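Local coordinates for carbohydrate binding protein, putative, cpb33A (Cellvibrio japonicus, PDB 5FJQ) that acts as a lytic polysaccharide monooxygenase important for efficient chitin utilization, this chain being its copper-binding AA10 domain, at residues K103-Y108 / W138-N143; D51-Y56 / G170-I175; S5-R10 / P81-T86. All coordinates share one frame; numbering follows the deposited sequence.

Interaction 1: residues K103-Y108 / W138-N143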
loop_
_atom_site.group_PDB
_atom_site.type_symbol
_atom_site.label_atom_id
_atom_site.label_comp_id
_atom_site.label_asym_id
_atom_site.label_seq_id
_atom_site.Cartn_x
_atom_site.Cartn_y
_atom_site.Cartn_z
ATOM N N LYS A 103 -12.716 -10.397 3.598
ATOM C CA LYS A 103 -12.071 -11.497 4.318
ATOM C C LYS A 103 -11.111 -10.896 5.351
ATOM O O LYS A 103 -11.071 -11.319 6.539
ATOM C CB LYS A 103 -11.361 -12.420 3.336
ATOM C CG LYS A 103 -10.912 -13.732 3.953
ATOM C CD LYS A 103 -12.092 -14.606 4.325
ATOM C CE LYS A 103 -12.289 -15.728 3.322
ATOM N NZ LYS A 103 -13.618 -16.375 3.485
ATOM N N TYR A 104 -10.374 -9.866 4.942
ATOM C CA TYR A 104 -9.458 -9.136 5.857
ATOM C C TYR A 104 -8.803 -7.890 5.287
ATOM O O TYR A 104 -8.621 -7.749 4.043
ATOM C CB TYR A 104 -8.322 -10.059 6.345
ATOM C CG TYR A 104 -7.507 -10.705 5.257
ATOM C CD1 TYR A 104 -6.544 -9.969 4.528
ATOM C CD2 TYR A 104 -7.621 -12.057 5.014
ATOM C CE1 TYR A 104 -5.756 -10.577 3.571
ATOM C CE2 TYR A 104 -6.841 -12.688 4.058
ATOM C CZ TYR A 104 -5.920 -11.945 3.325
ATOM O OH TYR A 104 -5.204 -12.578 2.368
ATOM N N PHE A 105 -8.401 -6.994 6.172
ATOM C CA PHE A 105 -7.351 -6.015 5.812
ATOM C C PHE A 105 -6.137 -6.441 6.595
ATOM O O PHE A 105 -6.192 -6.539 7.886
ATOM C CB PHE A 105 -7.716 -4.549 6.192
ATOM C CG PHE A 105 -8.871 -3.972 5.373
ATOM C CD1 PHE A 105 -10.194 -4.245 5.719
ATOM C CD2 PHE A 105 -8.628 -3.236 4.205
ATOM C CE1 PHE A 105 -11.287 -3.742 4.969
ATOM C CE2 PHE A 105 -9.703 -2.738 3.458
ATOM C CZ PHE A 105 -11.026 -3.015 3.814
ATOM N N ARG A 106 -5.016 -6.583 5.895
ATOM C CA ARG A 106 -3.770 -6.886 6.566
ATOM C C ARG A 106 -2.696 -5.845 6.336
ATOM O O ARG A 106 -2.588 -5.260 5.238
ATOM C CB ARG A 106 -3.180 -8.251 6.105
ATOM C CG ARG A 106 -3.898 -9.426 6.699
ATOM C CD ARG A 106 -3.335 -10.724 6.129
ATOM N NE ARG A 106 -4.136 -11.813 6.691
ATOM C CZ ARG A 106 -4.173 -13.065 6.220
ATOM N NH1 ARG A 106 -3.514 -13.376 5.128
ATOM N NH2 ARG A 106 -4.954 -13.981 6.792
ATOM N N TYR A 107 -1.906 -5.632 7.394
ATOM C CA TYR A 107 -0.728 -4.816 7.270
ATOM C C TYR A 107 0.556 -5.556 7.540
ATOM O O TYR A 107 0.660 -6.339 8.543
ATOM C CB TYR A 107 -0.804 -3.617 8.210
ATOM C CG TYR A 107 -2.014 -2.762 7.921
ATOM C CD1 TYR A 107 -3.302 -3.260 8.135
ATOM C CD2 TYR A 107 -1.873 -1.489 7.401
ATOM C CE1 TYR A 107 -4.431 -2.470 7.908
ATOM C CE2 TYR A 107 -2.986 -0.667 7.183
ATOM C CZ TYR A 107 -4.241 -1.195 7.366
ATOM O OH TYR A 107 -5.300 -0.430 7.104
ATOM N N TYR A 108 1.569 -5.148 6.766
ATOM C CA TYR A 108 2.953 -5.685 6.890
ATOM C C TYR A 108 3.879 -4.512 6.987
ATOM O O TYR A 108 3.480 -3.350 6.677
ATOM C CB TYR A 108 3.340 -6.537 5.666
ATOM C CG TYR A 108 2.423 -7.689 5.456
ATOM C CD1 TYR A 108 1.101 -7.507 4.958
ATOM C CD2 TYR A 108 2.872 -8.999 5.726
ATOM C CE1 TYR A 108 0.257 -8.599 4.799
ATOM C CE2 TYR A 108 2.040 -10.060 5.547
ATOM C CZ TYR A 108 0.781 -9.876 5.086
ATOM O OH TYR A 108 0.051 -10.985 4.973
ATOM N N TRP A 138 -17.766 1.908 3.960
ATOM C CA TRP A 138 -17.275 2.990 3.173
ATOM C C TRP A 138 -15.903 3.432 3.611
ATOM O O TRP A 138 -15.107 3.954 2.805
ATOM C CB TRP A 138 -18.286 4.149 3.235
ATOM C CG TRP A 138 -19.549 3.817 2.466
ATOM C CD1 TRP A 138 -20.816 3.652 2.977
ATOM C CD2 TRP A 138 -19.644 3.569 1.045
ATOM N NE1 TRP A 138 -21.693 3.348 1.954
ATOM C CE2 TRP A 138 -21.002 3.290 0.762
ATOM C CE3 TRP A 138 -18.707 3.572 -0.023
ATOM C CZ2 TRP A 138 -21.455 3.023 -0.555
ATOM C CZ3 TRP A 138 -19.151 3.303 -1.319
ATOM C CH2 TRP A 138 -20.514 3.029 -1.576
ATOM N N VAL A 139 -15.643 3.296 4.915
ATOM C CA VAL A 139 -14.372 3.667 5.457
ATOM C C VAL A 139 -13.960 2.536 6.386
ATOM O O VAL A 139 -14.779 2.018 7.158
ATOM C CB VAL A 139 -14.395 4.985 6.252
ATOM C CG1 VAL A 139 -12.970 5.293 6.680
ATOM C CG2 VAL A 139 -14.916 6.161 5.405
ATOM N N SER A 140 -12.719 2.121 6.285
ATOM C CA SER A 140 -12.251 0.948 7.027
ATOM C C SER A 140 -11.088 1.410 7.872
ATOM O O SER A 140 -10.094 1.879 7.358
ATOM C CB SER A 140 -11.811 -0.172 6.035
ATOM O OG SER A 140 -12.880 -0.803 5.424
ATOM N N THR A 141 -11.220 1.306 9.190
ATOM C CA THR A 141 -10.201 1.809 10.065
ATOM C C THR A 141 -9.553 0.698 10.883
ATOM O O THR A 141 -10.222 -0.122 11.515
ATOM C CB THR A 141 -10.703 2.926 11.055
ATOM O OG1 THR A 141 -11.361 3.949 10.291
ATOM C CG2 THR A 141 -9.533 3.519 11.652
ATOM N N HIS A 142 -8.224 0.691 10.853
ATOM C CA HIS A 142 -7.473 -0.329 11.543
ATOM C C HIS A 142 -6.439 0.370 12.424
ATOM O O HIS A 142 -5.630 1.130 11.961
ATOM C CB HIS A 142 -6.859 -1.230 10.477
ATOM C CG HIS A 142 -7.861 -1.678 9.465
ATOM N ND1 HIS A 142 -7.808 -1.293 8.138
ATOM C CD2 HIS A 142 -8.974 -2.431 9.594
ATOM C CE1 HIS A 142 -8.848 -1.797 7.495
ATOM N NE2 HIS A 142 -9.553 -2.520 8.345
ATOM N N ASN A 143 -6.534 0.154 13.737
ATOM C CA ASN A 143 -5.530 0.671 14.603
ATOM C C ASN A 143 -4.329 -0.252 14.736
ATOM O O ASN A 143 -4.342 -1.097 15.637
ATOM C CB ASN A 143 -6.112 0.748 15.980
ATOM C CG ASN A 143 -6.314 2.165 16.431
ATOM O OD1 ASN A 143 -6.998 2.963 15.741
ATOM N ND2 ASN A 143 -5.722 2.502 17.591
#

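Interaction 2: residues D51-Y56 / G170-I175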
loop_
_atom_site.group_PDB
_atom_site.type_symbol
_atom_site.label_atom_id
_atom_site.label_comp_id
_atom_site.label_asym_id
_atom_site.label_seq_id
_atom_site.Cartn_x
_atom_site.Cartn_y
_atom_site.Cartn_z
ATOM N N ASP A 51 -6.436 -15.047 -1.104
ATOM C CA ASP A 51 -5.388 -15.121 -0.073
ATOM C C ASP A 51 -4.044 -15.759 -0.583
ATOM O O ASP A 51 -3.384 -16.554 0.105
ATOM C CB ASP A 51 -6.030 -15.864 1.112
ATOM C CG ASP A 51 -5.145 -15.928 2.311
ATOM O OD1 ASP A 51 -4.521 -14.910 2.651
ATOM O OD2 ASP A 51 -5.062 -17.035 2.854
ATOM N N ASN A 52 -3.734 -15.507 -1.876
ATOM C CA ASN A 52 -2.548 -16.074 -2.510
ATOM C C ASN A 52 -1.898 -15.007 -3.378
ATOM O O ASN A 52 -1.644 -15.201 -4.582
ATOM C CB ASN A 52 -2.923 -17.293 -3.335
ATOM C CG ASN A 52 -4.151 -17.061 -4.190
ATOM O OD1 ASN A 52 -4.712 -15.928 -4.223
ATOM N ND2 ASN A 52 -4.610 -18.121 -4.852
ATOM N N HIS A 53 -1.723 -13.843 -2.768
ATOM C CA HIS A 53 -1.285 -12.624 -3.446
ATOM C C HIS A 53 0.055 -12.763 -4.100
ATOM O O HIS A 53 0.328 -12.122 -5.124
ATOM C CB HIS A 53 -1.178 -11.474 -2.420
ATOM C CG HIS A 53 -2.303 -11.418 -1.468
ATOM N ND1 HIS A 53 -3.543 -10.927 -1.813
ATOM C CD2 HIS A 53 -2.376 -11.757 -0.157
ATOM C CE1 HIS A 53 -4.343 -11.008 -0.767
ATOM N NE2 HIS A 53 -3.654 -11.476 0.258
ATOM N N ASP A 54 0.923 -13.588 -3.528
ATOM C CA ASP A 54 2.262 -13.719 -4.107
ATOM C C ASP A 54 2.301 -14.480 -5.414
ATOM O O ASP A 54 3.270 -14.359 -6.139
ATOM C CB ASP A 54 3.296 -14.325 -3.154
ATOM C CG ASP A 54 2.925 -15.719 -2.713
ATOM O OD1 ASP A 54 1.752 -16.139 -2.873
ATOM O OD2 ASP A 54 3.809 -16.407 -2.188
ATOM N N TYR A 55 1.290 -15.293 -5.696
ATOM C CA TYR A 55 1.184 -15.923 -7.006
ATOM C C TYR A 55 0.986 -14.888 -8.136
ATOM O O TYR A 55 1.624 -14.974 -9.205
ATOM C CB TYR A 55 0.077 -17.026 -7.048
ATOM C CG TYR A 55 -0.057 -17.590 -8.446
ATOM C CD1 TYR A 55 0.856 -18.582 -8.880
ATOM C CD2 TYR A 55 -1.071 -17.196 -9.318
ATOM C CE1 TYR A 55 0.779 -19.117 -10.159
ATOM C CE2 TYR A 55 -1.118 -17.694 -10.652
ATOM C CZ TYR A 55 -0.202 -18.705 -11.042
ATOM O OH TYR A 55 -0.152 -19.305 -12.362
ATOM N N TYR A 56 0.092 -13.921 -7.899
ATOM C CA TYR A 56 -0.320 -12.947 -8.883
ATOM C C TYR A 56 0.636 -11.739 -8.992
ATOM O O TYR A 56 0.791 -11.195 -10.105
ATOM C CB TYR A 56 -1.755 -12.453 -8.578
ATOM C CG TYR A 56 -2.763 -13.557 -8.750
ATOM C CD1 TYR A 56 -3.234 -13.893 -10.021
ATOM C CD2 TYR A 56 -3.189 -14.317 -7.663
ATOM C CE1 TYR A 56 -4.140 -14.905 -10.185
ATOM C CE2 TYR A 56 -4.117 -15.353 -7.825
ATOM C CZ TYR A 56 -4.576 -15.636 -9.083
ATOM O OH TYR A 56 -5.453 -16.705 -9.290
ATOM N N GLY A 170 -8.126 -8.536 -4.818
ATOM C CA GLY A 170 -7.140 -8.000 -3.869
ATOM C C GLY A 170 -6.894 -6.531 -4.201
ATOM O O GLY A 170 -6.882 -6.158 -5.405
ATOM N N PHE A 171 -6.755 -5.700 -3.161
ATOM C CA PHE A 171 -6.254 -4.321 -3.289
ATOM C C PHE A 171 -4.997 -4.086 -2.436
ATOM O O PHE A 171 -4.908 -4.537 -1.252
ATOM C CB PHE A 171 -7.362 -3.282 -2.893
ATOM C CG PHE A 171 -8.615 -3.464 -3.646
ATOM C CD1 PHE A 171 -8.773 -2.853 -4.926
ATOM C CD2 PHE A 171 -9.581 -4.347 -3.192
ATOM C CE1 PHE A 171 -9.923 -3.082 -5.689
ATOM C CE2 PHE A 171 -10.727 -4.604 -3.970
ATOM C CZ PHE A 171 -10.910 -3.961 -5.208
ATOM N N TYR A 172 -4.050 -3.346 -3.023
ATOM C CA TYR A 172 -2.701 -3.293 -2.485
ATOM C C TYR A 172 -2.167 -1.884 -2.322
ATOM O O TYR A 172 -2.124 -1.135 -3.301
ATOM C CB TYR A 172 -1.734 -4.178 -3.300
ATOM C CG TYR A 172 -2.297 -5.552 -3.509
ATOM C CD1 TYR A 172 -3.130 -5.840 -4.619
ATOM C CD2 TYR A 172 -1.978 -6.585 -2.631
ATOM C CE1 TYR A 172 -3.671 -7.101 -4.776
ATOM C CE2 TYR A 172 -2.498 -7.866 -2.810
ATOM C CZ TYR A 172 -3.341 -8.105 -3.898
ATOM O OH TYR A 172 -3.881 -9.332 -4.070
ATOM N N GLN A 173 -1.756 -1.539 -1.092
ATOM C CA GLN A 173 -1.250 -0.226 -0.835
ATOM C C GLN A 173 0.008 -0.156 -0.035
ATOM O O GLN A 173 -0.021 -0.398 1.193
ATOM C CB GLN A 173 -2.272 0.618 -0.042
ATOM C CG GLN A 173 -3.618 0.798 -0.683
ATOM C CD GLN A 173 -3.589 1.975 -1.592
ATOM O OE1 GLN A 173 -3.468 3.076 -1.132
ATOM N NE2 GLN A 173 -3.638 1.739 -2.922
ATOM N N CYS A 174 1.061 0.305 -0.709
ATOM C CA CYS A 174 2.324 0.700 -0.104
ATOM C C CYS A 174 2.205 2.081 0.486
ATOM O O CYS A 174 1.744 2.986 -0.209
ATOM C CB CYS A 174 3.416 0.758 -1.125
ATOM S SG CYS A 174 4.036 -0.899 -1.663
ATOM N N ILE A 175 2.602 2.204 1.771
ATOM C CA ILE A 175 2.559 3.472 2.554
ATOM C C ILE A 175 4.002 3.711 3.047
ATOM O O ILE A 175 4.626 2.759 3.531
ATOM C CB ILE A 175 1.609 3.333 3.745
ATOM C CG1 ILE A 175 0.212 2.833 3.247
ATOM C CG2 ILE A 175 1.410 4.682 4.421
ATOM C CD1 ILE A 175 -0.547 1.993 4.271
#

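Interaction 3: residues S5-R10 / P81-T86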
loop_
_atom_site.group_PDB
_atom_site.type_symbol
_atom_site.label_atom_id
_atom_site.label_comp_id
_atom_site.label_asym_id
_atom_site.label_seq_id
_atom_site.Cartn_x
_atom_site.Cartn_y
_atom_site.Cartn_z
ATOM N N SER A 5 -5.807 6.352 2.961
ATOM C CA SER A 5 -5.861 7.780 2.850
ATOM C C SER A 5 -5.092 8.432 3.976
ATOM O O SER A 5 -4.655 9.580 3.828
ATOM C CB SER A 5 -7.332 8.220 2.793
ATOM O OG SER A 5 -8.130 7.531 3.767
ATOM N N SER A 6 -4.860 7.665 5.059
ATOM C CA SER A 6 -4.311 8.188 6.332
ATOM C C SER A 6 -3.630 7.039 7.111
ATOM O O SER A 6 -4.335 6.120 7.528
ATOM C CB SER A 6 -5.457 8.805 7.114
ATOM O OG SER A 6 -5.025 9.288 8.336
ATOM N N PRO A 7 -2.264 7.017 7.171
ATOM C CA PRO A 7 -1.299 7.915 6.529
ATOM C C PRO A 7 -1.433 7.742 5.011
ATOM O O PRO A 7 -1.790 6.661 4.553
ATOM C CB PRO A 7 0.037 7.359 7.001
ATOM C CG PRO A 7 -0.287 6.718 8.312
ATOM C CD PRO A 7 -1.532 5.990 7.916
ATOM N N LYS A 8 -1.225 8.805 4.258
ATOM C CA LYS A 8 -1.386 8.762 2.790
ATOM C C LYS A 8 -0.451 7.709 2.223
ATOM O O LYS A 8 0.767 7.692 2.522
ATOM C CB LYS A 8 -1.104 10.111 2.182
ATOM C CG LYS A 8 -1.937 11.243 2.749
ATOM C CD LYS A 8 -1.531 12.587 2.134
ATOM C CE LYS A 8 -2.435 13.761 2.570
ATOM N NZ LYS A 8 -3.792 13.617 1.914
ATOM N N SER A 9 -1.020 6.822 1.420
ATOM C CA SER A 9 -0.266 5.771 0.757
ATOM C C SER A 9 0.537 6.483 -0.306
ATOM O O SER A 9 0.302 7.669 -0.587
ATOM C CB SER A 9 -1.173 4.764 0.060
ATOM O OG SER A 9 -1.890 5.372 -1.043
ATOM N N ARG A 10 1.504 5.760 -0.828
ATOM C CA ARG A 10 2.434 6.260 -1.839
ATOM C C ARG A 10 1.695 6.740 -3.112
ATOM O O ARG A 10 2.093 7.769 -3.679
ATOM C CB ARG A 10 3.413 5.143 -2.225
ATOM C CG ARG A 10 4.646 5.678 -2.929
ATOM C CD ARG A 10 5.633 4.588 -3.171
ATOM N NE ARG A 10 6.293 4.095 -1.979
ATOM C CZ ARG A 10 7.165 3.064 -2.068
ATOM N NH1 ARG A 10 7.426 2.502 -3.259
ATOM N NH2 ARG A 10 7.805 2.617 -1.003
ATOM N N PRO A 81 7.706 10.606 -0.200
ATOM C CA PRO A 81 7.045 11.412 0.847
ATOM C C PRO A 81 6.475 10.532 1.975
ATOM O O PRO A 81 5.690 9.624 1.708
ATOM C CB PRO A 81 5.898 12.082 0.098
ATOM C CG PRO A 81 6.414 12.214 -1.312
ATOM C CD PRO A 81 7.244 10.962 -1.555
ATOM N N ALA A 82 6.830 10.770 3.227
ATOM C CA ALA A 82 6.485 9.830 4.247
ATOM C C ALA A 82 5.810 10.537 5.425
ATOM O O ALA A 82 5.999 11.721 5.626
ATOM C CB ALA A 82 7.731 9.079 4.692
ATOM N N THR A 83 4.984 9.804 6.156
ATOM C CA THR A 83 4.366 10.313 7.351
ATOM C C THR A 83 5.172 9.938 8.596
ATOM O O THR A 83 5.627 8.815 8.760
ATOM C CB THR A 83 2.963 9.712 7.466
ATOM O OG1 THR A 83 2.234 10.014 6.274
ATOM C CG2 THR A 83 2.229 10.215 8.680
ATOM N N SER A 84 5.349 10.892 9.488
ATOM C CA SER A 84 6.102 10.602 10.711
ATOM C C SER A 84 5.304 9.675 11.580
ATOM O O SER A 84 4.118 9.893 11.792
ATOM C CB SER A 84 6.376 11.867 11.437
ATOM O OG SER A 84 7.416 12.442 10.702
ATOM N N VAL A 85 5.930 8.589 12.001
ATOM C CA VAL A 85 5.259 7.691 12.937
ATOM C C VAL A 85 6.192 7.398 14.135
ATOM O O VAL A 85 7.379 7.761 14.111
ATOM C CB VAL A 85 4.777 6.387 12.283
ATOM C CG1 VAL A 85 3.735 6.655 11.199
ATOM C CG2 VAL A 85 5.968 5.598 11.703
ATOM N N THR A 86 5.618 6.771 15.167
ATOM C CA THR A 86 6.354 6.211 16.288
ATOM C C THR A 86 5.821 4.828 16.648
ATOM O O THR A 86 4.719 4.447 16.199
ATOM C CB THR A 86 6.262 7.085 17.532
ATOM O OG1 THR A 86 4.886 7.216 17.902
ATOM C CG2 THR A 86 6.886 8.492 17.296
HETATM O O HOH W 1 2.900 8.585 4.117
HETATM O O HOH W 2 -0.052 11.074 5.633
#

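Interaction 1: residues K103-Y108 / W138-N143
H142 meets F105 and Y107 between the two sheets of the beta-sandwich, the immunoglobulin-like core of an AA10 lytic polysaccharide monooxygenase. Strand 104-108 belongs to the larger mixed sheet and strand 139-143 to the three-stranded antiparallel one. Their axes pass 9.1 Å apart at 44°. H142 holds its CG beside the backbone N (chi1 -50°), which carries the imidazole across to the facing sheet. Its CB lies 3.7 Å from CE1 of Y107, and CG continues along the same tyrosine. At the next atom the contact turns polar: ND1 shares a 2.8 Å hydrogen bond with the hydroxyl OH of Y107, either of which could be the donor, and each partner lies at the edge of the other's ring. This bond helps set how the imidazole is rotated. On the far side of the ring, CE1 comes over one face of F105, with NE2 beside it, beyond the rim near CD1. The two rings are oblique, with centroids 4.5 Å apart and planes at 36°, although the approach of CE1 to CG of F105 is too short to be real, so the exact separation is doubtful. S140, two residues earlier, reaches the same face of F105, where its CB makes a CH-pi contact 4.1 Å from the ring centroid. The phenyl ring also stacks with W159 and meets W94. Beyond its CB, OG of S140 is hydrogen-bonded to OE1 of E137 and ND2 of N96, and this oxygen lies 3.3 Å from CZ of F105.

Interaction 2: residues D51-Y56 / G170-I175
H53 and Y172 join a short helical turn to strand 170-175 of the larger sheet in the LPMO beta-sandwich, fastening the mostly loop and helix region between strands 2-6 and 88-96 to one of the longest core strands. The polar part of the contact is a single hydrogen bond, 2.8 Å between ND1 of H53 and OH of Y172, with an angle of 156° and the donor undecided. The phenol oxygen comes in at the edge of the imidazole, close to its plane. Across the same ring, NE2 of H53 bonds to the hydroxyl of Y104, so the buried imidazole is held at both nitrogens and its rotation is set. D51 adds a neighbouring link through OD1, which lies very close to OH of Y104, probably hydrogen-bonded, and forms a salt bridge with R106.

The ring contact is slight. The two rings are nearly perpendicular, with planes at 81° and centroids 5.4 Å apart, and meet along their rims: CE2 of Y172 lies 3.8 Å from CG of H53. Y172 turns its CG beside the backbone N (chi1 -49°), which runs the phenol back along its own strand until OH is 3.5 Å from CA of G170.

Backbone bonding supports either side. The turn is closed by a bond from Y55 N to N52 O and a weak one from Y56 N to H53 O, whereas G170 and Y172 pair with V46 and V44. From the other face of this strand F171 packs edge-to-face against H1, a copper ligand, while the side chain of Y172 stays about 11 Å from the copper ion. Further along, SG of C174 forms the disulfide with SG of C63.

Interaction 3: residues S5-R10 / P81-T86
P7 and T83 bring the two backbones to 6.2 Å between their CA atoms, just where the chain leaves strand 5-6 through the cis peptide bond before P7 and passes the short strand 83-84. The direct contact is small: OG1 of T83 lies 3.5 Å from CB of P7, and the methyl CG2 of T83 is 4.0 Å from the same carbon. With OG1 beside the backbone N and CG2 anti to it (chi1 -56°), the threonine offers both branches to the proline, and its hydroxyl also faces two waters. One water donates to O of K8 at 2.8 Å and bonds OG1 of T83 at 2.7 Å. The other accepts from N of K8 at 2.9 Å and bonds the same OG1 at 2.6 Å. Both backbone polar groups of K8 are thus tied through solvent to one hydroxyl. The lysine side chain leads off to a salt bridge with E16 on helix 10-17, whose N-cap is S9. P7 packs on F92 and R90 of strand 88-96 and on I175, while strand 83-84 runs parallel beside strand 169-178, with T83 pairing its backbone to D176 and D178.

Interactions 1 and 2 are buried; interaction 3 is only partly so, and its polar links run through water. The first two share one chemistry, a tyrosine hydroxyl bonded to a histidine ND1, but interaction 1 spans the two sheets with an added aromatic cluster, whereas interaction 2 ties a helical turn to a strand. Their shared point is Y104 of 103-108, which is turned away from H142. Interaction 3 joins interaction 2 through strand 169-178: R10 pairs its backbone with C174, and OG of S9 bonds to OE1 of Q173. Interactions 1 and 3 do not touch, yet both reach the same two sheets.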